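PDB 6RW0: protein angel homolog 2 from Homo sapiens, which hydrolyses 2',3'-cyclic phosphates as a member of the CCR4 family of deadenylases, and probably also binds the 3' untranslated regions of mRNA. Local coordinates for residues Ile59-Leu65 / Leu80-Arg85; Ala211-Glu216 / Ile288-Tyr294; Ser335-Val339 / Tyr365-Glu371. All blocks are in the same frame, centred on the assembly; numbering follows the deposited sequence.

Contact 1: Ile59-Leu65 / Leu80-Arg85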
loop_
_atom_site.group_PDB
_atom_site.type_symbol
_atom_site.label_atom_id
_atom_site.label_comp_id
_atom_site.label_asym_id
_atom_site.label_seq_id
_atom_site.Cartn_x
_atom_site.Cartn_y
_atom_site.Cartn_z
ATOM N N ILE A 59 5.144 -7.105 5.576
ATOM C CA ILE A 59 5.780 -7.905 6.660
ATOM C C ILE A 59 6.960 -8.738 6.163
ATOM O O ILE A 59 7.594 -9.335 6.996
ATOM C CB ILE A 59 4.719 -8.757 7.386
ATOM C CG1 ILE A 59 4.170 -9.903 6.528
ATOM C CG2 ILE A 59 3.609 -7.866 7.915
ATOM C CD1 ILE A 59 3.333 -10.885 7.301
ATOM N N LEU A 60 7.226 -8.754 4.864
ATOM C CA LEU A 60 8.331 -9.485 4.240
ATOM C C LEU A 60 8.047 -10.988 4.228
ATOM O O LEU A 60 8.098 -11.657 5.263
ATOM C CB LEU A 60 9.696 -9.145 4.852
ATOM C CG LEU A 60 10.907 -9.899 4.285
ATOM C CD1 LEU A 60 11.082 -9.759 2.787
ATOM C CD2 LEU A 60 12.158 -9.415 5.026
ATOM N N SER A 61 7.741 -11.515 3.050
ATOM C CA SER A 61 7.496 -12.943 2.890
ATOM C C SER A 61 8.794 -13.718 3.047
ATOM O O SER A 61 9.825 -13.332 2.493
ATOM C CB SER A 61 6.911 -13.159 1.495
ATOM O OG SER A 61 7.231 -14.429 0.947
ATOM N N GLN A 62 8.752 -14.820 3.804
ATOM C CA GLN A 62 9.970 -15.604 4.012
ATOM C C GLN A 62 10.533 -16.139 2.700
ATOM O O GLN A 62 11.760 -16.135 2.498
ATOM C CB GLN A 62 9.713 -16.760 4.979
ATOM C CG GLN A 62 10.995 -17.428 5.455
ATOM C CD GLN A 62 11.823 -16.512 6.344
ATOM O OE1 GLN A 62 11.292 -15.615 6.983
ATOM N NE2 GLN A 62 13.127 -16.760 6.408
ATOM N N ASP A 63 9.668 -16.635 1.805
ATOM C CA ASP A 63 10.148 -17.136 0.522
ATOM C C ASP A 63 10.861 -16.031 -0.248
ATOM O O ASP A 63 11.908 -16.265 -0.862
ATOM C CB ASP A 63 8.992 -17.645 -0.344
ATOM C CG ASP A 63 8.449 -18.993 0.087
ATOM O OD1 ASP A 63 8.972 -19.612 1.033
ATOM O OD2 ASP A 63 7.465 -19.438 -0.548
ATOM N N LEU A 64 10.286 -14.821 -0.249
ATOM C CA LEU A 64 10.909 -13.715 -0.972
ATOM C C LEU A 64 12.191 -13.252 -0.297
ATOM O O LEU A 64 13.144 -12.871 -0.983
ATOM C CB LEU A 64 9.916 -12.568 -1.164
ATOM C CG LEU A 64 8.666 -12.940 -1.969
ATOM C CD1 LEU A 64 7.799 -11.685 -2.151
ATOM C CD2 LEU A 64 9.008 -13.584 -3.300
ATOM N N LEU A 65 12.256 -13.310 1.034
ATOM C CA LEU A 65 13.498 -13.017 1.731
ATOM C C LEU A 65 14.591 -13.974 1.275
ATOM O O LEU A 65 15.678 -13.551 0.862
ATOM C CB LEU A 65 13.243 -13.142 3.230
ATOM C CG LEU A 65 14.308 -12.746 4.240
ATOM C CD1 LEU A 65 13.673 -12.763 5.637
ATOM C CD2 LEU A 65 15.506 -13.675 4.192
ATOM N N LEU A 80 16.822 -13.757 10.629
ATOM C CA LEU A 80 16.079 -13.883 9.384
ATOM C C LEU A 80 15.095 -15.041 9.365
ATOM O O LEU A 80 14.213 -15.056 8.503
ATOM C CB LEU A 80 17.039 -14.013 8.200
ATOM C CG LEU A 80 17.934 -12.798 7.976
ATOM C CD1 LEU A 80 18.938 -13.110 6.887
ATOM C CD2 LEU A 80 17.130 -11.570 7.604
ATOM N N HIS A 81 15.204 -15.999 10.282
ATOM C CA HIS A 81 14.315 -17.153 10.260
ATOM C C HIS A 81 12.882 -16.749 10.579
ATOM O O HIS A 81 12.636 -15.888 11.427
ATOM C CB HIS A 81 14.786 -18.184 11.283
ATOM C CG HIS A 81 16.171 -18.684 11.031
ATOM N ND1 HIS A 81 16.505 -19.411 9.910
ATOM C CD2 HIS A 81 17.311 -18.550 11.748
ATOM C CE1 HIS A 81 17.791 -19.708 9.949
ATOM N NE2 HIS A 81 18.304 -19.197 11.054
ATOM N N TRP A 82 11.926 -17.389 9.902
ATOM C CA TRP A 82 10.522 -17.089 10.168
ATOM C C TRP A 82 10.150 -17.380 11.618
ATOM O O TRP A 82 9.298 -16.690 12.188
ATOM C CB TRP A 82 9.626 -17.867 9.209
ATOM C CG TRP A 82 8.155 -17.616 9.357
ATOM C CD1 TRP A 82 7.206 -18.535 9.688
ATOM C CD2 TRP A 82 7.461 -16.379 9.163
ATOM N NE1 TRP A 82 5.964 -17.950 9.703
ATOM C CE2 TRP A 82 6.096 -16.622 9.398
ATOM C CE3 TRP A 82 7.862 -15.087 8.833
ATOM C CZ2 TRP A 82 5.135 -15.620 9.300
ATOM C CZ3 TRP A 82 6.907 -14.103 8.721
ATOM C CH2 TRP A 82 5.566 -14.370 8.961
ATOM N N SER A 83 10.777 -18.384 12.236
ATOM C CA SER A 83 10.503 -18.675 13.641
ATOM C C SER A 83 10.907 -17.521 14.551
ATOM O O SER A 83 10.391 -17.404 15.673
ATOM C CB SER A 83 11.252 -19.943 14.055
ATOM O OG SER A 83 12.650 -19.777 13.894
ATOM N N PHE A 84 11.854 -16.687 14.107
ATOM C CA PHE A 84 12.279 -15.484 14.816
ATOM C C PHE A 84 11.395 -14.290 14.449
ATOM O O PHE A 84 10.936 -13.544 15.324
ATOM C CB PHE A 84 13.754 -15.178 14.480
ATOM C CG PHE A 84 14.331 -14.047 15.284
ATOM C CD1 PHE A 84 14.171 -12.731 14.878
ATOM C CD2 PHE A 84 15.011 -14.300 16.458
ATOM C CE1 PHE A 84 14.677 -11.684 15.631
ATOM C CE2 PHE A 84 15.525 -13.256 17.213
ATOM C CZ PHE A 84 15.348 -11.944 16.798
ATOM N N ARG A 85 11.123 -14.113 13.160
ATOM C CA ARG A 85 10.456 -12.899 12.704
ATOM C C ARG A 85 8.981 -12.866 13.080
ATOM O O ARG A 85 8.465 -11.812 13.467
ATOM C CB ARG A 85 10.607 -12.755 11.189
ATOM C CG ARG A 85 12.050 -12.632 10.735
ATOM C CD ARG A 85 12.161 -12.094 9.314
ATOM N NE ARG A 85 11.432 -12.866 8.310
ATOM C CZ ARG A 85 10.386 -12.429 7.604
ATOM N NH1 ARG A 85 9.873 -11.219 7.783
ATOM N NH2 ARG A 85 9.833 -13.226 6.703
#
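This is a polar contact centred on a buried arginine, joining the starts of two helices that follow strand 49-58 in the endonuclease/exonuclease/phosphatase fold. R85, from the first turn of helix 82-96, reaches across with its guanidinium. R85 NH2 donates to L60 O at 2.7 Å and R85 NH1 to I59 O at 3.1 Å, with a weak bond from NH1 to L60 O at 3.1 Å. These bonds hold the backbone of I59 and L60, and the L60 side chain lies about 5 Å from the bound magnesium. Two more go to Q62 OE1, from R85 NH2 at 2.8 Å and R85 NE at 3.1 Å. Arginine suits the site because its flat array of donors can serve several acceptors at once. Glutamine suits the other side: while OE1 accepts from R85, Q62 NE2 donates to L80 O at 2.9 Å, so one amide ties down both ends of segment 80-85. L65 CD1 and L60 CG lie over one face of the R85 guanidinium, and L65 CD1 also meets L80 CD2 at 4.2 Å. S61 N-caps its helix by a weak bond from L64 N to S61 OG at 3.3 Å. Around the pair, W82 stacks on H110 and its NE1 bonds to E114 of helix 108-121, S61 OG is held by Q107 of strand 100-107, and R85 NH1 also donates to S415 O.

Contact 2: Ala211-Glu216 / Ile288-Tyr294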
loop_
_atom_site.group_PDB
_atom_site.type_symbol
_atom_site.label_atom_id
_atom_site.label_comp_id
_atom_site.label_asym_id
_atom_site.label_seq_id
_atom_site.Cartn_x
_atom_site.Cartn_y
_atom_site.Cartn_z
ATOM N N ALA A 211 -4.461 2.086 -11.935
ATOM C CA ALA A 211 -5.758 2.420 -12.520
ATOM C C ALA A 211 -6.784 1.328 -12.235
ATOM O O ALA A 211 -7.961 1.618 -11.991
ATOM C CB ALA A 211 -5.606 2.631 -14.026
ATOM N N MET A 212 -6.361 0.063 -12.277
ATOM C CA MET A 212 -7.273 -1.037 -11.987
ATOM C C MET A 212 -7.747 -0.990 -10.540
ATOM O O MET A 212 -8.930 -1.216 -10.265
ATOM C CB MET A 212 -6.589 -2.363 -12.309
ATOM C CG MET A 212 -6.385 -2.562 -13.797
ATOM S SD MET A 212 -5.236 -3.892 -14.219
ATOM C CE MET A 212 -6.277 -5.235 -14.093
ATOM N N LEU A 213 -6.846 -0.702 -9.599
ATOM C CA LEU A 213 -7.270 -0.547 -8.208
ATOM C C LEU A 213 -8.219 0.637 -8.056
ATOM O O LEU A 213 -9.265 0.538 -7.398
ATOM C CB LEU A 213 -6.060 -0.359 -7.297
ATOM C CG LEU A 213 -6.385 -0.344 -5.803
ATOM C CD1 LEU A 213 -6.861 -1.712 -5.345
ATOM C CD2 LEU A 213 -5.173 0.107 -5.018
ATOM N N LEU A 214 -7.870 1.775 -8.659
ATOM C CA LEU A 214 -8.725 2.956 -8.561
ATOM C C LEU A 214 -10.102 2.704 -9.165
ATOM O O LEU A 214 -11.115 3.182 -8.633
ATOM C CB LEU A 214 -8.055 4.161 -9.220
ATOM C CG LEU A 214 -6.792 4.675 -8.537
ATOM C CD1 LEU A 214 -6.182 5.795 -9.370
ATOM C CD2 LEU A 214 -7.036 5.154 -7.108
ATOM N N ALA A 215 -10.174 1.963 -10.275
ATOM C CA ALA A 215 -11.475 1.642 -10.856
ATOM C C ALA A 215 -12.304 0.778 -9.914
ATOM O O ALA A 215 -13.508 0.986 -9.774
ATOM C CB ALA A 215 -11.296 0.946 -12.203
ATOM N N GLU A 216 -11.680 -0.201 -9.254
ATOM C CA GLU A 216 -12.437 -1.006 -8.302
ATOM C C GLU A 216 -12.954 -0.136 -7.161
ATOM O O GLU A 216 -14.116 -0.254 -6.754
ATOM C CB GLU A 216 -11.583 -2.156 -7.770
ATOM C CG GLU A 216 -12.377 -3.131 -6.926
ATOM C CD GLU A 216 -13.268 -4.034 -7.741
ATOM O OE1 GLU A 216 -13.053 -4.177 -8.967
ATOM O OE2 GLU A 216 -14.193 -4.617 -7.151
ATOM N N ILE A 288 -11.203 0.245 -18.863
ATOM C CA ILE A 288 -11.015 1.323 -17.867
ATOM C C ILE A 288 -10.735 2.617 -18.636
ATOM O O ILE A 288 -9.858 2.633 -19.468
ATOM C CB ILE A 288 -9.929 0.960 -16.840
ATOM C CG1 ILE A 288 -10.377 -0.241 -16.006
ATOM C CG2 ILE A 288 -9.600 2.157 -15.967
ATOM C CD1 ILE A 288 -9.323 -0.753 -15.051
ATOM N N SER A 289 -11.449 3.692 -18.327
ATOM C CA SER A 289 -11.303 4.988 -19.018
ATOM C C SER A 289 -10.051 5.707 -18.530
ATOM O O SER A 289 -9.507 5.345 -17.516
ATOM C CB SER A 289 -12.514 5.842 -18.780
ATOM O OG SER A 289 -12.474 6.408 -17.493
ATOM N N GLN A 290 -9.736 6.841 -19.143
ATOM C CA GLN A 290 -8.617 7.721 -18.717
ATOM C C GLN A 290 -8.930 8.416 -17.379
ATOM O O GLN A 290 -8.062 9.079 -16.906
ATOM C CB GLN A 290 -8.278 8.758 -19.783
ATOM C CG GLN A 290 -7.793 8.143 -21.075
ATOM C CD GLN A 290 -6.495 7.419 -20.875
ATOM O OE1 GLN A 290 -6.501 6.245 -20.579
ATOM N NE2 GLN A 290 -5.377 8.114 -21.024
ATOM N N ASN A 291 -10.168 8.399 -16.884
ATOM C CA ASN A 291 -10.531 8.874 -15.538
ATOM C C ASN A 291 -10.458 7.711 -14.528
ATOM O O ASN A 291 -10.950 7.905 -13.445
ATOM C CB ASN A 291 -11.900 9.542 -15.549
ATOM C CG ASN A 291 -11.931 10.783 -16.407
ATOM O OD1 ASN A 291 -10.917 11.385 -16.671
ATOM N ND2 ASN A 291 -13.111 11.162 -16.838
ATOM N N CYS A 292 -9.936 6.540 -14.916
ATOM C CA CYS A 292 -9.736 5.406 -14.007
ATOM C C CYS A 292 -11.055 4.880 -13.444
ATOM O O CYS A 292 -11.145 4.504 -12.270
ATOM C CB CYS A 292 -8.730 5.720 -12.896
ATOM S SG CYS A 292 -7.076 6.045 -13.532
ATOM N N VAL A 293 -12.087 4.855 -14.282
ATOM C CA VAL A 293 -13.346 4.208 -13.928
ATOM C C VAL A 293 -13.645 3.106 -14.932
ATOM O O VAL A 293 -13.246 3.166 -16.095
ATOM C CB VAL A 293 -14.532 5.187 -13.830
ATOM C CG1 VAL A 293 -14.230 6.253 -12.800
ATOM C CG2 VAL A 293 -14.850 5.802 -15.170
ATOM N N TYR A 294 -14.350 2.078 -14.476
ATOM C CA TYR A 294 -14.791 1.060 -15.410
ATOM C C TYR A 294 -15.718 1.679 -16.454
ATOM O O TYR A 294 -16.512 2.574 -16.154
ATOM C CB TYR A 294 -15.556 -0.025 -14.663
ATOM C CG TYR A 294 -14.723 -0.902 -13.761
ATOM C CD1 TYR A 294 -13.580 -1.522 -14.226
ATOM C CD2 TYR A 294 -15.098 -1.131 -12.442
ATOM C CE1 TYR A 294 -12.827 -2.337 -13.411
ATOM C CE2 TYR A 294 -14.349 -1.957 -11.621
ATOM C CZ TYR A 294 -13.215 -2.550 -12.116
ATOM O OH TYR A 294 -12.427 -3.373 -11.339
HETATM O O HOH W 1 -9.868 -3.364 -11.871
HETATM O O HOH W 2 -11.042 5.779 -9.955
HETATM O O HOH W 3 -14.998 2.202 -11.743
#
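A215 lies at the apolar centre, where helix 203-220 of the endonuclease/exonuclease/phosphatase fold packs against an irregular loop folded round a type I beta turn, S289 to C292. The small alanine lets the backbones come close, with 4.4 Å between A215 CA and V293 CA. A215 CB touches I288 CD1 at 3.9 Å and lies over the face of the Y294 ring in a CH-pi contact, 3.9 Å from the centroid. The CD1 end of the beta-branched I288 also reaches M212 CG at 3.7 Å. C292 packs beside A211 and L214: its SG is 3.7 Å from A211 CB, and its CB is 4.0 Å from L214 CB.

The loop keeps its shape through its own bonds. C292 N donates to S289 O and S289 N to V293 O, both at 2.9 Å, while S289 OG accepts from N291 N at 3.1 Å in an ST turn. F248 of helix 244-251 touches both L214 and C292, closing one flank.

Farther out the contact becomes polar, and water links helix carbonyls to the loop. Water 3 donates to A215 O and accepts from Y294 N, both at 2.8 Å; water 2 donates to C292 O at 2.6 Å and weakly to L214 O at 2.9 Å. Tyrosine suits this margin, apolar in its ring and polar at its tip: Y294 OH donates to E216 OE1 at 2.6 Å while accepting from water 1, also at 2.6 Å.

Contact 3: Ser335-Val339 / Tyr365-Glu371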
loop_
_atom_site.group_PDB
_atom_site.type_symbol
_atom_site.label_atom_id
_atom_site.label_comp_id
_atom_site.label_asym_id
_atom_site.label_seq_id
_atom_site.Cartn_x
_atom_site.Cartn_y
_atom_site.Cartn_z
ATOM N N SER A 335 -10.437 12.686 -3.886
ATOM C CA SER A 335 -9.698 13.756 -3.218
ATOM C C SER A 335 -8.927 13.084 -2.087
ATOM O O SER A 335 -9.457 12.889 -0.986
ATOM C CB SER A 335 -10.642 14.822 -2.712
ATOM O OG SER A 335 -9.927 15.846 -2.047
ATOM N N LEU A 336 -7.679 12.710 -2.368
ATOM C CA LEU A 336 -6.880 11.908 -1.456
ATOM C C LEU A 336 -5.698 12.690 -0.908
ATOM O O LEU A 336 -4.996 13.384 -1.650
ATOM C CB LEU A 336 -6.323 10.683 -2.172
ATOM C CG LEU A 336 -7.390 9.769 -2.754
ATOM C CD1 LEU A 336 -6.768 8.679 -3.622
ATOM C CD2 LEU A 336 -8.213 9.150 -1.637
ATOM N N SER A 337 -5.478 12.548 0.393
ATOM C CA SER A 337 -4.308 13.064 1.074
ATOM C C SER A 337 -3.466 11.891 1.546
ATOM O O SER A 337 -3.946 10.764 1.661
ATOM C CB SER A 337 -4.723 13.894 2.291
ATOM O OG SER A 337 -5.348 15.102 1.893
ATOM N N SER A 338 -2.200 12.172 1.823
ATOM C CA SER A 338 -1.284 11.190 2.379
ATOM C C SER A 338 -1.166 11.428 3.877
ATOM O O SER A 338 -1.023 12.570 4.323
ATOM C CB SER A 338 0.095 11.318 1.734
ATOM O OG SER A 338 1.059 10.518 2.405
ATOM N N VAL A 339 -1.199 10.349 4.656
ATOM C CA VAL A 339 -1.020 10.480 6.101
ATOM C C VAL A 339 0.313 11.145 6.420
ATOM O O VAL A 339 0.391 12.049 7.260
ATOM C CB VAL A 339 -1.154 9.116 6.801
ATOM C CG1 VAL A 339 -0.600 9.182 8.237
ATOM C CG2 VAL A 339 -2.607 8.683 6.798
ATOM N N TYR A 365 2.448 3.778 1.783
ATOM C CA TYR A 365 1.586 4.927 2.020
ATOM C C TYR A 365 0.277 4.514 2.672
ATOM O O TYR A 365 -0.213 3.397 2.488
ATOM C CB TYR A 365 1.227 5.622 0.688
ATOM C CG TYR A 365 2.442 6.066 -0.081
ATOM C CD1 TYR A 365 2.994 7.309 0.144
ATOM C CD2 TYR A 365 3.068 5.229 -0.998
ATOM C CE1 TYR A 365 4.123 7.730 -0.526
ATOM C CE2 TYR A 365 4.205 5.644 -1.673
ATOM C CZ TYR A 365 4.731 6.887 -1.423
ATOM O OH TYR A 365 5.858 7.287 -2.083
ATOM N N ILE A 366 -0.316 5.463 3.398
ATOM C CA ILE A 366 -1.740 5.444 3.719
ATOM C C ILE A 366 -2.325 6.712 3.111
ATOM O O ILE A 366 -1.990 7.825 3.542
ATOM C CB ILE A 366 -2.018 5.379 5.226
ATOM C CG1 ILE A 366 -1.428 4.117 5.864
ATOM C CG2 ILE A 366 -3.534 5.391 5.447
ATOM C CD1 ILE A 366 -1.484 4.072 7.392
ATOM N N PHE A 367 -3.175 6.556 2.102
ATOM C CA PHE A 367 -3.914 7.653 1.502
ATOM C C PHE A 367 -5.343 7.613 2.026
ATOM O O PHE A 367 -5.868 6.545 2.353
ATOM C CB PHE A 367 -3.934 7.509 -0.014
ATOM C CG PHE A 367 -2.584 7.618 -0.668
ATOM C CD1 PHE A 367 -1.970 8.846 -0.807
ATOM C CD2 PHE A 367 -1.959 6.494 -1.202
ATOM C CE1 PHE A 367 -0.744 8.952 -1.451
ATOM C CE2 PHE A 367 -0.741 6.596 -1.857
ATOM C CZ PHE A 367 -0.128 7.820 -1.960
ATOM N N TYR A 368 -5.967 8.784 2.137
ATOM C CA TYR A 368 -7.322 8.841 2.671
ATOM C C TYR A 368 -8.102 9.993 2.050
ATOM O O TYR A 368 -7.531 11.006 1.644
ATOM C CB TYR A 368 -7.308 8.977 4.202
ATOM C CG TYR A 368 -6.710 10.275 4.719
ATOM C CD1 TYR A 368 -7.522 11.316 5.146
ATOM C CD2 TYR A 368 -5.329 10.457 4.785
ATOM C CE1 TYR A 368 -6.983 12.506 5.622
ATOM C CE2 TYR A 368 -4.784 11.641 5.255
ATOM C CZ TYR A 368 -5.614 12.665 5.669
ATOM O OH TYR A 368 -5.090 13.851 6.138
ATOM N N SER A 369 -9.425 9.819 1.992
ATOM C CA SER A 369 -10.321 10.861 1.514
ATOM C C SER A 369 -10.246 12.074 2.407
ATOM O O SER A 369 -10.481 11.968 3.613
ATOM C CB SER A 369 -11.758 10.364 1.634
ATOM O OG SER A 369 -12.010 9.372 0.695
ATOM N N ALA A 370 -10.006 13.241 1.816
ATOM C CA ALA A 370 -9.925 14.435 2.643
ATOM C C ALA A 370 -10.353 15.682 1.885
ATOM O O ALA A 370 -10.211 15.772 0.662
ATOM C CB ALA A 370 -8.506 14.648 3.192
ATOM N N GLU A 371 -10.862 16.649 2.648
ATOM C CA GLU A 371 -11.155 17.987 2.155
ATOM C C GLU A 371 -9.855 18.686 1.776
ATOM O O GLU A 371 -9.748 19.289 0.713
ATOM C CB GLU A 371 -11.847 18.820 3.238
ATOM C CG GLU A 371 -13.041 18.157 3.895
ATOM C CD GLU A 371 -14.302 18.249 3.059
ATOM O OE1 GLU A 371 -14.200 18.601 1.865
ATOM O OE2 GLU A 371 -15.395 17.974 3.599
HETATM O O HOH W 4 -11.007 18.395 -1.839
HETATM O O HOH W 5 1.413 8.059 3.686
HETATM O O HOH W 6 -2.562 14.508 5.721
#
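Backbone pairing comes first here: the short strand 336-338 runs antiparallel to the end of strand 359-369, with the segment axes 4.4 Å apart at closest approach and 145° between their directions. S337 and Y368 form the hydrogen-bonded pair, with S337 N to Y368 O and Y368 N to S337 O both 2.9 Å. L336 with S369 and S338 with F367 are non-hydrogen-bonded pairs. The ladder continues past the strand ends through V339 N to I366 O and A370 N to S335 O, each 2.9 Å, and CA-H...O contacts such as F367 CA to S337 O at 3.1 Å accompany it.

Two small serines add side-chain polar links. S335 OG donates to A370 O at 2.7 Å, and S338 OG, bonded to Y340 O, also accepts from water 5, which in turn accepts from I366 N. Separately, water 6 bridges the S338 backbone carbonyl and the Y368 hydroxyl.

Apolar contacts divide between the faces. L336 and F367 lie on the face covered by helix 244-251, where both touch I249. On the face of S337 and Y368, the tyrosine ring takes S337 CB over it in a CH-pi contact, 4.0 Å from the centroid. V339 CG2 meets I366 CG2 at 3.7 Å and Y368 CD2 at 3.8 Å, and all three residues touch F425 of strand 421-428.

Backbone bonds thus set the register, and the alternation of side chains sends L336 and F367 to helix 244-251 and Y368 to strand 421-428, as expected for a strand buried between a helix layer and a second sheet.

In the fold
The three contacts follow one another along the chain without touching. Contact 1 belongs to the half of the sandwich built on strand 49-58 and lies across the chain's centre from the other two, its centre about 34 Å from that of contact 2 and about 30 Å from that of contact 3. Contacts 2 and 3 are neighbours, nearest atoms about 5 Å apart, and helix 244-251 touches both. The bound magnesium, which probably marks the active site as in relatives, lies about 5 Å from the L60 side chain of contact 1 and about 14 Å from the Y365 side chain of contact 3. Contact 2 has potassium about 7 Å from the Y294 side chain.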